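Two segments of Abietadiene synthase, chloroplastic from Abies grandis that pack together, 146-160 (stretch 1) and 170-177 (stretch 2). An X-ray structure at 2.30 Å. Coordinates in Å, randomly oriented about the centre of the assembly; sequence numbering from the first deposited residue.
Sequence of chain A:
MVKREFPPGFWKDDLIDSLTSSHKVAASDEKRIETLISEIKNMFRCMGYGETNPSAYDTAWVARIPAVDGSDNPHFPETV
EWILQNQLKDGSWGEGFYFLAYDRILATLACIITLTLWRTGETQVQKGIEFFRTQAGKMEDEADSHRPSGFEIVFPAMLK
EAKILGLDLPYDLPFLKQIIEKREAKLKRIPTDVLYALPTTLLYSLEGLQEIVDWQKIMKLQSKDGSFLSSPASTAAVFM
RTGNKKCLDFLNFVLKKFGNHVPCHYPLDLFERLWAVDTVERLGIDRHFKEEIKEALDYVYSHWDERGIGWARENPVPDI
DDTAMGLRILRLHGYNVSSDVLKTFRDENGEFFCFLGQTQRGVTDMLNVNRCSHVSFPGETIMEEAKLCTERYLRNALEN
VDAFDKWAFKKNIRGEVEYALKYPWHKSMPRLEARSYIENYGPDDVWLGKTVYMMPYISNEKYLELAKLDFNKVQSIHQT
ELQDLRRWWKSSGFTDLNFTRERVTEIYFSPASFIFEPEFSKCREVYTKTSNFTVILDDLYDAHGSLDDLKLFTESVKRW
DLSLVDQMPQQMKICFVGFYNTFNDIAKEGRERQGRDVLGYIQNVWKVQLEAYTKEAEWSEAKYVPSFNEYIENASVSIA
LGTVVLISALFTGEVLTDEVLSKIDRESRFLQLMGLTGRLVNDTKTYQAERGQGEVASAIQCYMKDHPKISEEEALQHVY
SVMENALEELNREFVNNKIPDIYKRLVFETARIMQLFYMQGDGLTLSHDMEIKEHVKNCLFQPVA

Stretch 1 (146-160) HRPSGFEIVFPAMLK
Stretch 2 (170-177) PYDLPFLK

How does the chain enter the contact at Arg147? Residues 146-150 are loop; His146 to Ser149 have extended phi/psi values (Arg147 -75/130), and a type II turn from Pro148 to Phe151 (Phe151 N to Pro148 O, 3.0 Å) redirects the chain. Gly150, at phi/psi 77/12, sits at the N-cap of the helix that follows. The CA-CB bond of Arg147 points sideways to stretch 2, yet its long side chain (chi1 -106°, chi2 and chi3 t, chi4 66°) brings NH2 within 4.0 Å of Phe175 CE1, obliquely to both planar groups. Its NE forms a salt bridge with Glu152 OE2 at 3.4 Å; the oxygen lies well out of the guanidinium plane, so charge alone holds the pair.

What places two phenylalanines against stretch 2? Phe151 and Phe155 lie one helical turn apart, joined by the bond from Phe155 N to Phe151 O (2.8 Å), and both point CA-CB toward the other stretch with chi1 t (chi2 81° and 66°). Phe151 CE2 reaches Phe175 CZ at 4.3 Å, and Phe155 CE2 reaches Phe175 CE2 at 4.1 Å. These approaches are oblique, and the Phe175 ring, with chi1 t and chi2 72°, touches both. Phe155 makes a tighter contact with Leu176: its CE2 stands 3.4 Å from Leu176 CD2, which lies at the ring edge, near its plane.

How does the helix carry the contact on to Leu159? Proline has no amide hydrogen to give, and the helix is kinked at Pro156, whose N has no bond to the preceding turn. Beyond it Leu159 N bonds to Phe155 O at 3.1 Å, so Leu159 follows Phe155 by one turn. Its CA-CB bond points sideways, but with chi1 m and chi2 t the end of the side chain comes nearer: CD1 lies 3.8 Å from Leu176 O and 3.9 Å from Leu176 CD2, while CD2 is 4.5 Å from Tyr171 CE1. The backbone also takes part, with Leu159 O 3.8 Å from Tyr171 CE1.

What shape must stretch 2 have to meet this row? A type I turn from Pro170 to Leu173, closed by Leu173 N to Pro170 O at 2.8 Å, leads into a helix starting at Pro174, with Leu173 as N-cap and Lys177 N bonded to Leu173 O at 2.8 Å. Tyr171 (chi1 m, chi2 -62°) and Leu176 (m, t) lean inward at their ends, while the CA-CB bond of Lys177 points away. No hydrogen bond crosses the contact, which buries 297 Å² and is chiefly apolar.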

ATOM      1  N   HIS A 146      24.630   4.274  -4.411  1.00 32.25           N
ATOM      2  CA  HIS A 146      23.935   5.528  -4.150  1.00 33.55           C
ATOM      3  C   HIS A 146      24.650   6.427  -3.145  1.00 30.50           C
ATOM      4  O   HIS A 146      25.102   5.975  -2.093  1.00 27.40           O
ATOM      5  CB  HIS A 146      22.516   5.232  -3.672  1.00 39.02           C
ATOM      6  CG  HIS A 146      21.746   4.355  -4.607  1.00 50.65           C
ATOM      7  ND1 HIS A 146      21.569   4.666  -5.939  1.00 59.27           N
ATOM      8  CD2 HIS A 146      21.126   3.169  -4.412  1.00 51.74           C
ATOM      9  CE1 HIS A 146      20.874   3.707  -6.525  1.00 55.95           C
ATOM     10  NE2 HIS A 146      20.592   2.787  -5.619  1.00 59.61           N
ATOM     11  N   ARG A 147      24.752   7.707  -3.491  1.00 31.43           N
ATOM     12  CA  ARG A 147      25.403   8.701  -2.642  1.00 30.39           C
ATOM     13  C   ARG A 147      24.509   9.055  -1.458  1.00 27.02           C
ATOM     14  O   ARG A 147      23.336   9.365  -1.642  1.00 28.56           O
ATOM     15  CB  ARG A 147      25.686   9.974  -3.450  1.00 35.82           C
ATOM     16  CG  ARG A 147      27.145  10.199  -3.828  1.00 48.51           C
ATOM     17  CD  ARG A 147      27.305  11.490  -4.628  1.00 54.44           C
ATOM     18  NE  ARG A 147      28.706  11.879  -4.786  1.00 65.25           N
ATOM     19  CZ  ARG A 147      29.611  11.193  -5.479  1.00 66.76           C
ATOM     20  NH1 ARG A 147      29.270  10.067  -6.094  1.00 64.61           N
ATOM     21  NH2 ARG A 147      30.863  11.630  -5.554  1.00 61.06           N
ATOM     22  N   PRO A 148      25.054   9.022  -0.228  1.00 25.10           N
ATOM     23  CA  PRO A 148      24.285   9.348   0.982  1.00 22.94           C
ATOM     24  C   PRO A 148      23.821  10.798   0.923  1.00 19.41           C
ATOM     25  O   PRO A 148      24.453  11.618   0.267  1.00 17.14           O
ATOM     26  CB  PRO A 148      25.293   9.124   2.111  1.00 27.52           C
ATOM     27  CG  PRO A 148      26.218   8.102   1.548  1.00 23.54           C
ATOM     28  CD  PRO A 148      26.414   8.586   0.127  1.00 24.80           C
ATOM     29  N   SER A 149      22.731  11.107   1.622  1.00 19.09           N
ATOM     30  CA  SER A 149      22.169  12.458   1.642  1.00 20.66           C
ATOM     31  C   SER A 149      23.167  13.529   2.083  1.00 20.88           C
ATOM     32  O   SER A 149      23.668  13.499   3.206  1.00 25.16           O
ATOM     33  CB  SER A 149      20.954  12.517   2.578  1.00 24.08           C
ATOM     34  OG  SER A 149      19.982  11.546   2.234  1.00 31.32           O
ATOM     35  N   GLY A 150      23.443  14.473   1.193  1.00 19.45           N
ATOM     36  CA  GLY A 150      24.356  15.554   1.515  1.00 19.08           C
ATOM     37  C   GLY A 150      25.826  15.193   1.489  1.00 22.21           C
ATOM     38  O   GLY A 150      26.657  15.987   1.950  1.00 20.89           O
ATOM     39  N   PHE A 151      26.160  14.021   0.942  1.00 20.71           N
ATOM     40  CA  PHE A 151      27.554  13.582   0.895  1.00 16.26           C
ATOM     41  C   PHE A 151      28.509  14.608   0.310  1.00 19.09           C
ATOM     42  O   PHE A 151      29.518  14.948   0.926  1.00 17.23           O
ATOM     43  CB  PHE A 151      27.710  12.294   0.089  1.00 18.11           C
ATOM     44  CG  PHE A 151      29.105  11.713   0.155  1.00 11.19           C
ATOM     45  CD1 PHE A 151      29.501  10.945   1.247  1.00 14.76           C
ATOM     46  CD2 PHE A 151      30.022  11.958  -0.859  1.00 15.40           C
ATOM     47  CE1 PHE A 151      30.793  10.425   1.330  1.00 11.92           C
ATOM     48  CE2 PHE A 151      31.319  11.446  -0.787  1.00 25.03           C
ATOM     49  CZ  PHE A 151      31.703  10.675   0.312  1.00 20.09           C
ATOM     50  N   GLU A 152      28.187  15.086  -0.888  1.00 23.40           N
ATOM     51  CA  GLU A 152      29.022  16.051  -1.589  1.00 27.75           C
ATOM     52  C   GLU A 152      29.145  17.409  -0.899  1.00 26.54           C
ATOM     53  O   GLU A 152      29.953  18.248  -1.287  1.00 26.35           O
ATOM     54  CB  GLU A 152      28.516  16.202  -3.029  1.00 35.49           C
ATOM     55  CG  GLU A 152      28.697  14.907  -3.838  1.00 55.88           C
ATOM     56  CD  GLU A 152      28.278  15.024  -5.299  1.00 68.63           C
ATOM     57  OE1 GLU A 152      27.073  15.235  -5.569  1.00 73.16           O
ATOM     58  OE2 GLU A 152      29.162  14.900  -6.178  1.00 66.70           O
ATOM     59  N   ILE A 153      28.354  17.625   0.137  1.00 25.66           N
ATOM     60  CA  ILE A 153      28.437  18.877   0.869  1.00 26.76           C
ATOM     61  C   ILE A 153      29.269  18.650   2.123  1.00 24.58           C
ATOM     62  O   ILE A 153      30.212  19.376   2.414  1.00 25.83           O
ATOM     63  CB  ILE A 153      27.040  19.366   1.282  1.00 24.89           C
ATOM     64  CG1 ILE A 153      26.368  20.064   0.098  1.00 30.60           C
ATOM     65  CG2 ILE A 153      27.144  20.292   2.488  1.00 24.19           C
ATOM     66  CD1 ILE A 153      24.960  20.566   0.403  1.00 32.64           C
ATOM     67  N   VAL A 154      28.909  17.602   2.842  1.00 23.85           N
ATOM     68  CA  VAL A 154      29.543  17.240   4.093  1.00 22.32           C
ATOM     69  C   VAL A 154      30.921  16.559   4.030  1.00 22.21           C
ATOM     70  O   VAL A 154      31.789  16.825   4.864  1.00 19.60           O
ATOM     71  CB  VAL A 154      28.550  16.370   4.902  1.00 22.34           C
ATOM     72  CG1 VAL A 154      29.268  15.603   5.966  1.00 29.02           C
ATOM     73  CG2 VAL A 154      27.457  17.276   5.513  1.00 11.69           C
ATOM     74  N   PHE A 155      31.141  15.695   3.047  1.00 22.49           N
ATOM     75  CA  PHE A 155      32.422  15.007   2.967  1.00 20.75           C
ATOM     76  C   PHE A 155      33.617  15.913   2.619  1.00 20.76           C
ATOM     77  O   PHE A 155      34.670  15.826   3.251  1.00 21.62           O
ATOM     78  CB  PHE A 155      32.331  13.841   1.973  1.00 21.33           C
ATOM     79  CG  PHE A 155      33.565  12.980   1.928  1.00 15.68           C
ATOM     80  CD1 PHE A 155      33.937  12.218   3.026  1.00 17.95           C
ATOM     81  CD2 PHE A 155      34.343  12.923   0.780  1.00 23.01           C
ATOM     82  CE1 PHE A 155      35.069  11.406   2.986  1.00 22.63           C
ATOM     83  CE2 PHE A 155      35.479  12.114   0.728  1.00 28.25           C
ATOM     84  CZ  PHE A 155      35.842  11.353   1.834  1.00 25.43           C
ATOM     85  N   PRO A 156      33.475  16.792   1.611  1.00 22.40           N
ATOM     86  CA  PRO A 156      34.626  17.646   1.294  1.00 22.62           C
ATOM     87  C   PRO A 156      34.912  18.676   2.387  1.00 23.68           C
ATOM     88  O   PRO A 156      36.064  19.061   2.608  1.00 24.91           O
ATOM     89  CB  PRO A 156      34.229  18.291  -0.027  1.00 15.72           C
ATOM     90  CG  PRO A 156      33.309  17.273  -0.642  1.00 20.26           C
ATOM     91  CD  PRO A 156      32.472  16.847   0.536  1.00 20.64           C
ATOM     92  N   ALA A 157      33.864  19.108   3.077  1.00 23.32           N
ATOM     93  CA  ALA A 157      34.023  20.074   4.150  1.00 21.43           C
ATOM     94  C   ALA A 157      34.966  19.522   5.213  1.00 24.23           C
ATOM     95  O   ALA A 157      35.783  20.258   5.759  1.00 29.20           O
ATOM     96  CB  ALA A 157      32.674  20.406   4.765  1.00 22.99           C
ATOM     97  N   MET A 158      34.856  18.230   5.508  1.00 22.89           N
ATOM     98  CA  MET A 158      35.728  17.610   6.502  1.00 21.29           C
ATOM     99  C   MET A 158      37.110  17.350   5.903  1.00 25.85           C
ATOM    100  O   MET A 158      38.110  17.357   6.625  1.00 26.48           O
ATOM    101  CB  MET A 158      35.130  16.296   7.025  1.00 19.76           C
ATOM    102  CG  MET A 158      33.892  16.457   7.916  1.00 18.34           C
ATOM    103  SD  MET A 158      33.456  14.926   8.808  1.00 14.30           S
ATOM    104  CE  MET A 158      33.114  13.837   7.416  1.00 11.00           C
ATOM    105  N   LEU A 159      37.171  17.114   4.590  1.00 22.82           N
ATOM    106  CA  LEU A 159      38.461  16.896   3.931  1.00 23.14           C
ATOM    107  C   LEU A 159      39.329  18.125   4.175  1.00 24.05           C
ATOM    108  O   LEU A 159      40.522  18.008   4.466  1.00 23.69           O
ATOM    109  CB  LEU A 159      38.297  16.694   2.415  1.00 22.22           C
ATOM    110  CG  LEU A 159      37.962  15.283   1.917  1.00 25.35           C
ATOM    111  CD1 LEU A 159      37.834  15.280   0.396  1.00 21.01           C
ATOM    112  CD2 LEU A 159      39.047  14.320   2.358  1.00 18.42           C
ATOM    113  N   LYS A 160      38.718  19.303   4.056  1.00 24.48           N
ATOM    114  CA  LYS A 160      39.422  20.564   4.278  1.00 26.45           C
ATOM    115  C   LYS A 160      39.838  20.705   5.739  1.00 28.87           C
ATOM    116  O   LYS A 160      40.922  21.209   6.028  1.00 31.44           O
ATOM    117  CB  LYS A 160      38.541  21.746   3.856  1.00 21.56           C
ATOM    118  CG  LYS A 160      38.184  21.712   2.376  1.00 27.79           C
ATOM    119  CD  LYS A 160      37.216  22.814   1.970  1.00 33.54           C
ATOM    120  CE  LYS A 160      37.865  24.180   2.015  1.00 39.04           C
ATOM    121  NZ  LYS A 160      36.973  25.221   1.432  1.00 50.70           N
ATOM    122  N   PRO A 170      45.339  10.815   1.222  1.00 28.50           N
ATOM    123  CA  PRO A 170      45.592  10.858  -0.221  1.00 27.13           C
ATOM    124  C   PRO A 170      44.865  11.994  -0.927  1.00 26.76           C
ATOM    125  O   PRO A 170      44.194  11.770  -1.934  1.00 25.68           O
ATOM    126  CB  PRO A 170      45.088   9.497  -0.697  1.00 32.35           C
ATOM    127  CG  PRO A 170      45.180   8.641   0.516  1.00 35.08           C
ATOM    128  CD  PRO A 170      44.689   9.549   1.591  1.00 27.02           C
ATOM    129  N   TYR A 171      45.009  13.209  -0.407  1.00 28.11           N
ATOM    130  CA  TYR A 171      44.351  14.380  -0.979  1.00 28.65           C
ATOM    131  C   TYR A 171      44.502  14.502  -2.487  1.00 31.90           C
ATOM    132  O   TYR A 171      43.605  15.006  -3.163  1.00 33.88           O
ATOM    133  CB  TYR A 171      44.882  15.660  -0.331  1.00 28.15           C
ATOM    134  CG  TYR A 171      44.679  15.714   1.163  1.00 32.44           C
ATOM    135  CD1 TYR A 171      43.399  15.693   1.715  1.00 29.32           C
ATOM    136  CD2 TYR A 171      45.767  15.761   2.029  1.00 28.04           C
ATOM    137  CE1 TYR A 171      43.210  15.715   3.088  1.00 24.67           C
ATOM    138  CE2 TYR A 171      45.588  15.786   3.405  1.00 24.99           C
ATOM    139  CZ  TYR A 171      44.309  15.759   3.929  1.00 24.99           C
ATOM    140  OH  TYR A 171      44.136  15.751   5.295  1.00 30.22           O
ATOM    141  N   ASP A 172      45.631  14.048  -3.020  1.00 34.07           N
ATOM    142  CA  ASP A 172      45.868  14.150  -4.455  1.00 36.00           C
ATOM    143  C   ASP A 172      45.119  13.147  -5.311  1.00 34.24           C
ATOM    144  O   ASP A 172      45.155  13.235  -6.537  1.00 35.72           O
ATOM    145  CB  ASP A 172      47.362  14.061  -4.752  1.00 40.00           C
ATOM    146  CG  ASP A 172      48.128  15.229  -4.179  1.00 46.89           C
ATOM    147  OD1 ASP A 172      47.677  16.375  -4.392  1.00 48.35           O
ATOM    148  OD2 ASP A 172      49.172  15.010  -3.523  1.00 52.99           O
ATOM    149  N   LEU A 173      44.454  12.184  -4.684  1.00 32.89           N
ATOM    150  CA  LEU A 173      43.690  11.213  -5.454  1.00 36.66           C
ATOM    151  C   LEU A 173      42.621  11.978  -6.222  1.00 37.63           C
ATOM    152  O   LEU A 173      41.958  12.853  -5.665  1.00 40.14           O
ATOM    153  CB  LEU A 173      43.015  10.190  -4.541  1.00 35.58           C
ATOM    154  CG  LEU A 173      43.863   9.032  -4.025  1.00 36.31           C
ATOM    155  CD1 LEU A 173      42.996   8.117  -3.174  1.00 27.32           C
ATOM    156  CD2 LEU A 173      44.451   8.268  -5.202  1.00 27.97           C
ATOM    157  N   PRO A 174      42.443  11.664  -7.513  1.00 37.60           N
ATOM    158  CA  PRO A 174      41.429  12.366  -8.305  1.00 35.17           C
ATOM    159  C   PRO A 174      40.104  12.480  -7.559  1.00 35.44           C
ATOM    160  O   PRO A 174      39.580  13.580  -7.389  1.00 37.83           O
ATOM    161  CB  PRO A 174      41.335  11.513  -9.564  1.00 30.87           C
ATOM    162  CG  PRO A 174      42.747  11.089  -9.752  1.00 33.44           C
ATOM    163  CD  PRO A 174      43.159  10.679  -8.343  1.00 37.61           C
ATOM    164  N   PHE A 175      39.578  11.350  -7.094  1.00 34.55           N
ATOM    165  CA  PHE A 175      38.309  11.346  -6.371  1.00 34.80           C
ATOM    166  C   PHE A 175      38.215  12.404  -5.268  1.00 33.51           C
ATOM    167  O   PHE A 175      37.254  13.169  -5.214  1.00 32.41           O
ATOM    168  CB  PHE A 175      38.044   9.977  -5.746  1.00 34.11           C
ATOM    169  CG  PHE A 175      36.791   9.932  -4.910  1.00 39.78           C
ATOM    170  CD1 PHE A 175      35.534   9.963  -5.512  1.00 41.40           C
ATOM    171  CD2 PHE A 175      36.865   9.900  -3.519  1.00 37.97           C
ATOM    172  CE1 PHE A 175      34.372   9.965  -4.741  1.00 37.76           C
ATOM    173  CE2 PHE A 175      35.709   9.903  -2.740  1.00 37.09           C
ATOM    174  CZ  PHE A 175      34.460   9.935  -3.354  1.00 37.11           C
ATOM    175  N   LEU A 176      39.210  12.442  -4.390  1.00 32.58           N
ATOM    176  CA  LEU A 176      39.203  13.387  -3.284  1.00 32.81           C
ATOM    177  C   LEU A 176      39.475  14.820  -3.707  1.00 38.09           C
ATOM    178  O   LEU A 176      38.855  15.754  -3.188  1.00 36.86           O
ATOM    179  CB  LEU A 176      40.209  12.947  -2.224  1.00 25.29           C
ATOM    180  CG  LEU A 176      39.821  11.594  -1.622  1.00 33.23           C
ATOM    181  CD1 LEU A 176      40.870  11.125  -0.628  1.00 30.96           C
ATOM    182  CD2 LEU A 176      38.458  11.724  -0.954  1.00 23.25           C
ATOM    183  N   LYS A 177      40.390  15.000  -4.653  1.00 40.38           N
ATOM    184  CA  LYS A 177      40.706  16.344  -5.116  1.00 40.68           C
ATOM    185  C   LYS A 177      39.529  16.940  -5.879  1.00 37.47           C
ATOM    186  O   LYS A 177      39.208  18.113  -5.724  1.00 39.58           O
ATOM    187  CB  LYS A 177      41.943  16.335  -6.020  1.00 44.11           C
ATOM    188  CG  LYS A 177      42.353  17.734  -6.455  1.00 52.48           C
ATOM    189  CD  LYS A 177      43.359  17.734  -7.596  1.00 63.74           C
ATOM    190  CE  LYS A 177      43.599  19.160  -8.088  1.00 66.39           C
ATOM    191  NZ  LYS A 177      44.465  19.210  -9.296  1.00 70.16           N
TER